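Local coordinates for neurotoxin (Clostridium botulinum, PDB 2QN0), which acts as the zinc protease light chain of botulinum neurotoxin type C1, cleaving the SNARE proteins syntaxin and SNAP-25 to block neurotransmitter release, at residues Leu225-Met228 with His229-His233; Val263-Tyr267 with Ala268-Ala272. All blocks are in the same frame, centred on the assembly; numbering follows the deposited sequence.

Following the chain from the N terminus, interaction 1 comes first, two consecutive turns along helix 223-238. The chain then runs through strand 248-253, pairs back as strand 261-266, and passes directly into helix 267-273, where interaction 2 sits at the junction. Both contacts are local and close no long loop; they follow in series, neither enclosing nor crossing the other. In space their centres lie about 13 Å apart, and zinc joins them: His229 and His233 come from the first, Glu269 from the second, and one water on the metal belongs to both. Asn232 ND2 adds a hydrogen bond to Ala272 O, fastening the two helices together directly.

Interaction 1: Leu225-Met228 with His229-His233; sequences LILM and HELNH. With ZN (zinc ion), chain B.
Leu225 O accepts a 2.9 Å hydrogen bond from His229 N, and this turn of helix 223-238 carries the first zinc ligand. His229 NE2 binds zinc at 2.1 Å, and His233 NE2, one turn on, does the same at 2.1 Å; Glu269, from helix 267-273, completes the site. The two rings reach one metal with different first torsions: CG of His229 lies opposite its own backbone N (chi1 172°), while in His233 it lies opposite the carbonyl carbon (chi1 -74°). Glu230 sits between them in sequence, its chain bent back at chi2 so that the carboxylate comes level with the edge of the His229 imidazole. From there OE2 lies 2.6 Å from water 2, close enough to accept a hydrogen bond from it; that water is itself 2.1 Å from the zinc. A second water links the segments, donating to Glu230 OE2 and, at 2.9 Å, to Ile226 O, so two waters meet at one carboxylate oxygen. Farther out, Glu360, bonded to His229 ND1, is a second-shell partner of the zinc ligand, and Thr170 holds Glu230 OE1; both help to set how these groups are turned. The helix behind is held by Leu231 N giving a 2.9 Å bond to Leu227 O, and by Asn232 N bonding to Met228 O. On this buried side CG of Leu227 meets CD1 of Leu231 at 4.4 Å; Leu227 packs against helix 80-97, Leu231 against helix 101-112, and Met228 reaches both. Two histidines one turn apart with a glutamate after the first make the HExxH motif of zinc metalloproteases. Placing Glu230 on a zinc-bound water is consistent with its role in relatives, where this glutamate activates the water for attack on the peptide bond, and the metal probably polarises that water too.

Interaction 2: Val263-Tyr267 with Ala268-Ala272; sequences VKLEY and AEIYA. With ZN (zinc ion), chain B.
Glu266 ends strand 263-266 and stands at the N-cap position of the following helix; the short strand and helix 268-272 make an angle of 55°, with their axes 6.8 Å apart. The carbonyl O of Glu266 receives a 3.2 Å hydrogen bond from Ile270 N and a weaker one from Glu269 N, while Tyr271 N bonds to Tyr267 O. That first turn presents Glu269 to the metal. Its OE1 binds zinc at 2.1 Å, whereas OE2 stands farther off at 2.7 Å from the ion, an unequal grip. The chain gets there by a bend at chi2 (-59°), in contrast to the extended chain of Glu266 alongside. The planes of the two carboxylates are nearly parallel, 12° apart, with Glu266 OE1 and Glu269 OE2 4.1 Å from each other. Two waters, 3 and 4, each donate to both of these oxygens, which would offset the proximity of like charges. Beneath the polar side, the Leu265 chain runs across that of Ile270, nearly perpendicular to it, CD2 of the leucine lying 3.8 Å from CG1 of the isoleucine, and its other methyl, CD1, rests on CB of Glu269. Tyr267 runs alongside Ile270 in the same direction, with CD1 of the ring 4.0 Å from CD1 of the isoleucine. Strand 261-266 is paired antiparallel with strand 248-253, where Ile249 touches both Leu265 and Tyr267; at the other end Ala272 packs on His229 and His233, the zinc ligands of helix 223-238, which brings helix 267-273 against it.

Interaction 1: Leu225-Met228 with His229-His233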
ATOM      1  N   LEU A 225      -2.215   0.615 -10.820  1.00 14.85           N
ATOM      2  CA  LEU A 225      -2.854  -0.565 -10.234  1.00 15.38           C
ATOM      3  C   LEU A 225      -1.888  -1.315  -9.329  1.00 15.55           C
ATOM      4  O   LEU A 225      -2.294  -1.919  -8.337  1.00 14.45           O
ATOM      5  CB  LEU A 225      -3.402  -1.497 -11.320  1.00 16.12           C
ATOM      6  CG  LEU A 225      -4.639  -0.985 -12.074  1.00 17.86           C
ATOM      7  CD1 LEU A 225      -5.383  -2.165 -12.679  1.00 17.45           C
ATOM      8  CD2 LEU A 225      -5.567  -0.235 -11.137  1.00 19.55           C
ATOM      9  N   ILE A 226      -0.604  -1.275  -9.671  1.00 13.85           N
ATOM     10  CA  ILE A 226       0.405  -1.925  -8.849  1.00 13.96           C
ATOM     11  C   ILE A 226       0.406  -1.210  -7.496  1.00 14.80           C
ATOM     12  O   ILE A 226       0.442  -1.842  -6.437  1.00 14.56           O
ATOM     13  CB  ILE A 226       1.804  -1.814  -9.499  1.00 15.85           C
ATOM     14  CG1 ILE A 226       1.808  -2.541 -10.848  1.00 16.95           C
ATOM     15  CG2 ILE A 226       2.861  -2.400  -8.572  1.00 17.04           C
ATOM     16  CD1 ILE A 226       3.135  -2.459 -11.600  1.00 19.53           C
ATOM     17  N   LEU A 227       0.350   0.119  -7.539  1.00 12.89           N
ATOM     18  CA  LEU A 227       0.338   0.915  -6.319  1.00 11.95           C
ATOM     19  C   LEU A 227      -0.999   0.809  -5.575  1.00 12.30           C
ATOM     20  O   LEU A 227      -1.023   0.595  -4.360  1.00 12.96           O
ATOM     21  CB  LEU A 227       0.641   2.386  -6.647  1.00 14.10           C
ATOM     22  CG  LEU A 227       0.561   3.409  -5.508  1.00 15.54           C
ATOM     23  CD1 LEU A 227       1.487   3.004  -4.365  1.00 16.10           C
ATOM     24  CD2 LEU A 227       0.946   4.792  -6.044  1.00 16.33           C
ATOM     25  N   MET A 228      -2.105   0.949  -6.298  1.00 11.79           N
ATOM     26  CA  MET A 228      -3.423   0.869  -5.667  1.00 13.04           C
ATOM     27  C   MET A 228      -3.632  -0.488  -5.006  1.00 12.26           C
ATOM     28  O   MET A 228      -4.303  -0.583  -3.981  1.00 12.60           O
ATOM     29  CB  MET A 228      -4.529   1.138  -6.687  1.00 12.81           C
ATOM     30  CG  MET A 228      -4.623   2.612  -7.088  1.00 14.57           C
ATOM     31  SD  MET A 228      -5.908   2.954  -8.294  1.00 14.65           S
ATOM     32  CE  MET A 228      -7.323   3.211  -7.225  1.00 14.45           C
ATOM     33  N   HIS A 229      -3.059  -1.536  -5.591  1.00 12.57           N
ATOM     34  CA  HIS A 229      -3.173  -2.870  -5.006  1.00 11.84           C
ATOM     35  C   HIS A 229      -2.588  -2.830  -3.592  1.00 13.14           C
ATOM     36  O   HIS A 229      -3.200  -3.336  -2.646  1.00 12.76           O
ATOM     37  CB  HIS A 229      -2.416  -3.897  -5.855  1.00 11.92           C
ATOM     38  CG  HIS A 229      -2.332  -5.254  -5.229  1.00 13.08           C
ATOM     39  ND1 HIS A 229      -3.110  -6.315  -5.642  1.00 13.23           N
ATOM     40  CD2 HIS A 229      -1.568  -5.722  -4.214  1.00 14.32           C
ATOM     41  CE1 HIS A 229      -2.825  -7.378  -4.912  1.00 14.36           C
ATOM     42  NE2 HIS A 229      -1.893  -7.045  -4.038  1.00 13.00           N
ATOM     43  N   GLU A 230      -1.409  -2.225  -3.438  1.00 12.02           N
ATOM     44  CA  GLU A 230      -0.795  -2.136  -2.117  1.00 11.65           C
ATOM     45  C   GLU A 230      -1.596  -1.201  -1.210  1.00 11.70           C
ATOM     46  O   GLU A 230      -1.670  -1.419   0.001  1.00 12.38           O
ATOM     47  CB  GLU A 230       0.662  -1.646  -2.210  1.00 13.20           C
ATOM     48  CG  GLU A 230       1.623  -2.595  -2.942  1.00 13.62           C
ATOM     49  CD  GLU A 230       1.560  -4.037  -2.443  1.00 15.33           C
ATOM     50  OE1 GLU A 230       1.537  -4.260  -1.211  1.00 13.94           O
ATOM     51  OE2 GLU A 230       1.551  -4.952  -3.291  1.00 14.92           O
ATOM     52  N   LEU A 231      -2.198  -0.161  -1.783  1.00 11.47           N
ATOM     53  CA  LEU A 231      -3.004   0.754  -0.975  1.00 11.32           C
ATOM     54  C   LEU A 231      -4.199  -0.008  -0.388  1.00 12.57           C
ATOM     55  O   LEU A 231      -4.734   0.369   0.655  1.00 12.58           O
ATOM     56  CB  LEU A 231      -3.488   1.948  -1.810  1.00 12.49           C
ATOM     57  CG  LEU A 231      -2.386   2.913  -2.285  1.00 11.17           C
ATOM     58  CD1 LEU A 231      -3.018   4.055  -3.086  1.00 13.56           C
ATOM     59  CD2 LEU A 231      -1.623   3.474  -1.082  1.00 12.65           C
ATOM     60  N   ASN A 232      -4.618  -1.078  -1.058  1.00 12.73           N
ATOM     61  CA  ASN A 232      -5.727  -1.879  -0.538  1.00 12.27           C
ATOM     62  C   ASN A 232      -5.271  -2.605   0.721  1.00 11.35           C
ATOM     63  O   ASN A 232      -6.031  -2.728   1.682  1.00 13.12           O
ATOM     64  CB  ASN A 232      -6.221  -2.879  -1.584  1.00 11.49           C
ATOM     65  CG  ASN A 232      -6.924  -2.197  -2.740  1.00 14.05           C
ATOM     66  OD1 ASN A 232      -7.378  -1.059  -2.613  1.00 14.25           O
ATOM     67  ND2 ASN A 232      -7.032  -2.890  -3.868  1.00 13.12           N
ATOM     68  N   HIS A 233      -4.039  -3.110   0.718  1.00 11.05           N
ATOM     69  CA  HIS A 233      -3.522  -3.770   1.914  1.00 12.14           C
ATOM     70  C   HIS A 233      -3.485  -2.728   3.030  1.00 13.98           C
ATOM     71  O   HIS A 233      -3.820  -3.021   4.179  1.00 12.85           O
ATOM     72  CB  HIS A 233      -2.111  -4.314   1.684  1.00 12.09           C
ATOM     73  CG  HIS A 233      -2.069  -5.537   0.823  1.00 13.78           C
ATOM     74  ND1 HIS A 233      -2.811  -6.667   1.102  1.00 14.14           N
ATOM     75  CD2 HIS A 233      -1.356  -5.820  -0.293  1.00 13.69           C
ATOM     76  CE1 HIS A 233      -2.554  -7.594   0.196  1.00 15.18           C
ATOM     77  NE2 HIS A 233      -1.674  -7.104  -0.660  1.00 15.11           N
TER
HETATM   78 ZN    ZN B 431      -0.883  -7.898  -2.409  1.00 16.27          ZN
HETATM   79  O   HOH W   1       1.305  -4.527  -5.986  1.00 15.15           O
HETATM   80  O   HOH W   2       1.129  -7.387  -2.559  1.00 15.79           O

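Interaction 2: Val263-Tyr267 with Ala268-Ala272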
ATOM      1  N   VAL A 263       1.966 -22.622  -4.804  1.00 30.52           N
ATOM      2  CA  VAL A 263       2.128 -21.456  -3.949  1.00 27.66           C
ATOM      3  C   VAL A 263       0.960 -21.374  -2.972  1.00 24.91           C
ATOM      4  O   VAL A 263      -0.137 -21.846  -3.268  1.00 24.69           O
ATOM      5  CB  VAL A 263       2.159 -20.156  -4.788  1.00 28.18           C
ATOM      6  CG1 VAL A 263       0.867 -20.020  -5.583  1.00 26.98           C
ATOM      7  CG2 VAL A 263       2.344 -18.950  -3.882  1.00 30.27           C
ATOM      8  N   LYS A 264       1.201 -20.786  -1.807  1.00 22.99           N
ATOM      9  CA  LYS A 264       0.145 -20.625  -0.814  1.00 24.49           C
ATOM     10  C   LYS A 264      -0.443 -19.232  -0.979  1.00 24.78           C
ATOM     11  O   LYS A 264       0.114 -18.251  -0.480  1.00 24.99           O
ATOM     12  CB  LYS A 264       0.702 -20.794   0.601  1.00 25.96           C
ATOM     13  CG  LYS A 264       1.151 -22.214   0.919  1.00 31.61           C
ATOM     14  CD  LYS A 264       1.584 -22.344   2.369  1.00 35.86           C
ATOM     15  CE  LYS A 264       1.971 -23.780   2.690  1.00 40.08           C
ATOM     16  NZ  LYS A 264       2.379 -23.948   4.114  1.00 42.55           N
ATOM     17  N   LEU A 265      -1.563 -19.152  -1.692  1.00 21.43           N
ATOM     18  CA  LEU A 265      -2.232 -17.879  -1.946  1.00 19.50           C
ATOM     19  C   LEU A 265      -2.910 -17.350  -0.686  1.00 19.64           C
ATOM     20  O   LEU A 265      -3.865 -17.946  -0.179  1.00 16.57           O
ATOM     21  CB  LEU A 265      -3.264 -18.047  -3.066  1.00 19.59           C
ATOM     22  CG  LEU A 265      -4.068 -16.804  -3.467  1.00 20.79           C
ATOM     23  CD1 LEU A 265      -3.115 -15.692  -3.900  1.00 21.57           C
ATOM     24  CD2 LEU A 265      -5.029 -17.153  -4.590  1.00 20.95           C
ATOM     25  N   GLU A 266      -2.411 -16.227  -0.183  1.00 17.03           N
ATOM     26  CA  GLU A 266      -2.968 -15.625   1.022  1.00 17.28           C
ATOM     27  C   GLU A 266      -4.331 -15.001   0.774  1.00 17.08           C
ATOM     28  O   GLU A 266      -4.576 -14.406  -0.280  1.00 15.18           O
ATOM     29  CB  GLU A 266      -2.021 -14.554   1.565  1.00 19.47           C
ATOM     30  CG  GLU A 266      -0.608 -15.036   1.813  1.00 24.76           C
ATOM     31  CD  GLU A 266       0.273 -13.942   2.374  1.00 31.03           C
ATOM     32  OE1 GLU A 266       0.110 -12.778   1.953  1.00 34.88           O
ATOM     33  OE2 GLU A 266       1.133 -14.242   3.227  1.00 35.22           O
ATOM     34  N   TYR A 267      -5.225 -15.136   1.749  1.00 13.52           N
ATOM     35  CA  TYR A 267      -6.551 -14.561   1.619  1.00 12.86           C
ATOM     36  C   TYR A 267      -6.435 -13.038   1.544  1.00 13.28           C
ATOM     37  O   TYR A 267      -7.286 -12.372   0.962  1.00 12.69           O
ATOM     38  CB  TYR A 267      -7.430 -14.992   2.798  1.00 12.94           C
ATOM     39  CG  TYR A 267      -7.833 -16.459   2.738  1.00 13.67           C
ATOM     40  CD1 TYR A 267      -7.437 -17.270   1.672  1.00 15.97           C
ATOM     41  CD2 TYR A 267      -8.632 -17.026   3.732  1.00 17.29           C
ATOM     42  CE1 TYR A 267      -7.829 -18.609   1.595  1.00 17.93           C
ATOM     43  CE2 TYR A 267      -9.026 -18.368   3.665  1.00 17.84           C
ATOM     44  CZ  TYR A 267      -8.624 -19.148   2.592  1.00 19.71           C
ATOM     45  OH  TYR A 267      -9.027 -20.462   2.507  1.00 18.55           O
ATOM     46  N   ALA A 268      -5.373 -12.497   2.131  1.00 13.72           N
ATOM     47  CA  ALA A 268      -5.140 -11.051   2.099  1.00 14.11           C
ATOM     48  C   ALA A 268      -4.956 -10.602   0.647  1.00 14.03           C
ATOM     49  O   ALA A 268      -5.409  -9.523   0.253  1.00 14.73           O
ATOM     50  CB  ALA A 268      -3.901 -10.706   2.916  1.00 14.99           C
ATOM     51  N   GLU A 269      -4.286 -11.433  -0.147  1.00 13.13           N
ATOM     52  CA  GLU A 269      -4.057 -11.122  -1.554  1.00 13.98           C
ATOM     53  C   GLU A 269      -5.361 -11.224  -2.333  1.00 13.70           C
ATOM     54  O   GLU A 269      -5.638 -10.416  -3.221  1.00 12.39           O
ATOM     55  CB  GLU A 269      -3.031 -12.085  -2.158  1.00 13.90           C
ATOM     56  CG  GLU A 269      -1.626 -11.943  -1.592  1.00 13.61           C
ATOM     57  CD  GLU A 269      -1.073 -10.547  -1.804  1.00 14.98           C
ATOM     58  OE1 GLU A 269      -1.677  -9.798  -2.594  1.00 14.18           O
ATOM     59  OE2 GLU A 269      -0.042 -10.208  -1.192  1.00 15.12           O
ATOM     60  N   ILE A 270      -6.162 -12.231  -2.004  1.00 14.22           N
ATOM     61  CA  ILE A 270      -7.435 -12.426  -2.676  1.00 13.17           C
ATOM     62  C   ILE A 270      -8.334 -11.201  -2.501  1.00 12.15           C
ATOM     63  O   ILE A 270      -8.996 -10.769  -3.446  1.00 14.29           O
ATOM     64  CB  ILE A 270      -8.147 -13.700  -2.145  1.00 14.96           C
ATOM     65  CG1 ILE A 270      -7.370 -14.941  -2.601  1.00 15.52           C
ATOM     66  CG2 ILE A 270      -9.590 -13.755  -2.650  1.00 14.23           C
ATOM     67  CD1 ILE A 270      -7.962 -16.264  -2.131  1.00 17.58           C
ATOM     68  N   TYR A 271      -8.363 -10.634  -1.299  1.00 11.70           N
ATOM     69  CA  TYR A 271      -9.189  -9.455  -1.072  1.00 11.78           C
ATOM     70  C   TYR A 271      -8.609  -8.212  -1.741  1.00 12.36           C
ATOM     71  O   TYR A 271      -9.348  -7.399  -2.294  1.00 13.01           O
ATOM     72  CB  TYR A 271      -9.378  -9.200   0.422  1.00 12.92           C
ATOM     73  CG  TYR A 271     -10.525  -9.996   1.017  1.00 15.73           C
ATOM     74  CD1 TYR A 271     -11.757 -10.071   0.364  1.00 17.33           C
ATOM     75  CD2 TYR A 271     -10.387 -10.648   2.240  1.00 19.60           C
ATOM     76  CE1 TYR A 271     -12.831 -10.779   0.923  1.00 19.11           C
ATOM     77  CE2 TYR A 271     -11.450 -11.354   2.806  1.00 20.88           C
ATOM     78  CZ  TYR A 271     -12.665 -11.413   2.145  1.00 20.81           C
ATOM     79  OH  TYR A 271     -13.715 -12.095   2.718  1.00 21.84           O
ATOM     80  N   ALA A 272      -7.290  -8.064  -1.693  1.00 10.96           N
ATOM     81  CA  ALA A 272      -6.649  -6.906  -2.321  1.00 11.44           C
ATOM     82  C   ALA A 272      -6.905  -6.916  -3.833  1.00 13.39           C
ATOM     83  O   ALA A 272      -7.111  -5.866  -4.451  1.00 13.00           O
ATOM     84  CB  ALA A 272      -5.151  -6.920  -2.039  1.00 11.97           C
TER
HETATM   85 ZN    ZN B 431      -0.883  -7.898  -2.409  1.00 16.27          ZN
HETATM   86  O   HOH W   3       1.634 -12.328  -0.389  1.00 47.61           O
HETATM   87  O   HOH W   4      -0.187 -10.072   1.931  1.00 56.09           O
HETATM   88  O   HOH W   2       1.129  -7.387  -2.559  1.00 15.79           O